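Local coordinates for SVS_variant_AS1 (Streptomyces sp. CWA1, PDB 6TJA), which probably catalyses metal-dependent cyclisation of geranylgeranyl diphosphate to the diterpene spiroviolene, as an engineered variant of a reconstructed ancestral terpene cyclase, at residues Val249-His252 and Ser257-Glu260. Sequence-based numbering, arbitrary orientation.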
# COMPACT_ATOMS: atom_id res chain seq x y z
N VAL A 249 7.17 12.13 22.30
CA VAL A 249 8.17 12.48 21.26
C VAL A 249 8.79 13.84 21.60
O VAL A 249 10.02 13.93 21.58
CB VAL A 249 7.60 12.44 19.83
CG1 VAL A 249 8.56 13.10 18.84
CG2 VAL A 249 7.24 11.04 19.36
N LEU A 250 7.97 14.85 21.88
CA LEU A 250 8.47 16.22 22.21
C LEU A 250 9.22 16.20 23.55
O LEU A 250 10.27 16.87 23.65
CB LEU A 250 7.31 17.21 22.22
CG LEU A 250 6.60 17.37 20.88
CD1 LEU A 250 5.33 18.17 21.06
CD2 LEU A 250 7.49 18.03 19.84
N MET A 251 8.72 15.47 24.55
CA MET A 251 9.41 15.36 25.87
C MET A 251 10.81 14.77 25.67
O MET A 251 11.76 15.38 26.19
CB MET A 251 8.62 14.51 26.87
CG MET A 251 7.37 15.22 27.32
SD MET A 251 6.34 14.24 28.39
CE MET A 251 7.44 14.02 29.79
N HIS A 252 10.94 13.69 24.91
CA HIS A 252 12.23 13.00 24.66
C HIS A 252 13.14 13.87 23.79
O HIS A 252 14.31 14.04 24.16
CB HIS A 252 11.99 11.61 24.06
CG HIS A 252 13.24 10.81 23.91
ND1 HIS A 252 14.04 10.88 22.78
CD2 HIS A 252 13.84 9.93 24.74
CE1 HIS A 252 15.07 10.07 22.92
NE2 HIS A 252 14.98 9.49 24.11
N SER A 257 8.95 19.43 29.54
CA SER A 257 7.92 18.93 30.48
C SER A 257 6.69 18.47 29.68
O SER A 257 6.56 18.84 28.47
CB SER A 257 7.55 19.97 31.50
OG SER A 257 7.04 21.15 30.90
N LEU A 258 5.86 17.65 30.31
CA LEU A 258 4.58 17.22 29.73
C LEU A 258 3.80 18.49 29.39
O LEU A 258 3.31 18.58 28.25
CB LEU A 258 3.83 16.31 30.71
CG LEU A 258 2.38 16.02 30.31
CD1 LEU A 258 2.33 15.33 28.96
CD2 LEU A 258 1.69 15.19 31.37
N GLN A 259 3.74 19.45 30.31
CA GLN A 259 2.94 20.69 30.10
C GLN A 259 3.45 21.45 28.87
O GLN A 259 2.61 21.86 28.09
CB GLN A 259 2.96 21.63 31.31
CG GLN A 259 2.00 22.81 31.17
CD GLN A 259 0.58 22.41 30.79
OE1 GLN A 259 0.02 21.45 31.31
NE2 GLN A 259 -0.00 23.13 29.84
N GLU A 260 4.77 21.64 28.72
CA GLU A 260 5.37 22.32 27.53
C GLU A 260 5.05 21.50 26.25
O GLU A 260 4.62 22.10 25.26
CB GLU A 260 6.88 22.52 27.71
CG GLU A 260 7.26 23.52 28.81
CD GLU A 260 8.70 23.43 29.30
OE1 GLU A 260 9.42 22.52 28.86
OE2 GLU A 260 9.10 24.27 30.15
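M251 reaches L258 through a side chain that is extended at first and then bent: CG lies anti to its own carbonyl carbon, chi2 is nearly straight, and the turn comes at chi3 (63°). This course lays the thioether along the first turn of the facing helix. The sulfur does most of the touching, with M251 SD 3.7 Å from L258 CA and 4.0 Å from L258 CB. The terminal methyl reaches the same backbone, M251 CE lying 4.0 Å from L258 N, while lower down the chain M251 CG stands 3.9 Å from S257 O. L258 meets the sulfur with its CA and CB, and more distantly with the CD1 branch. No hydrogen bond crosses between the segments, and only 121 Å² is buried in all, so the evidence is for modest van der Waals packing at the surface. With an alanine at M251, the CA and CB of L258 would probably lose their thioether cover, leaving a shallow gap over the first turn of the helix.

S257 and E260, at the start of the helix that M251 packs against, form a capping box. S257 OG, at the N-cap, accepts from E260 N at 3.2 Å with an N-H...O angle of 163°, and S257 N returns a bond to E260 OE1, also at 3.2 Å. The second donor approaches from above the carboxylate plane, 51° out of it. The two bonds are thus reciprocal: the serine hydroxyl takes up an N-H of the first turn, and the glutamate carboxylate accepts from the serine's own N-H.

The contact therefore joins the end of helix 246-254 to the beginning of helix 258-283 across a short connection, at the periphery of the all-helical terpene synthase fold. M251 also touches A261, and L250 packs on A261, E264 and A265, extending the junction along helix 258-283.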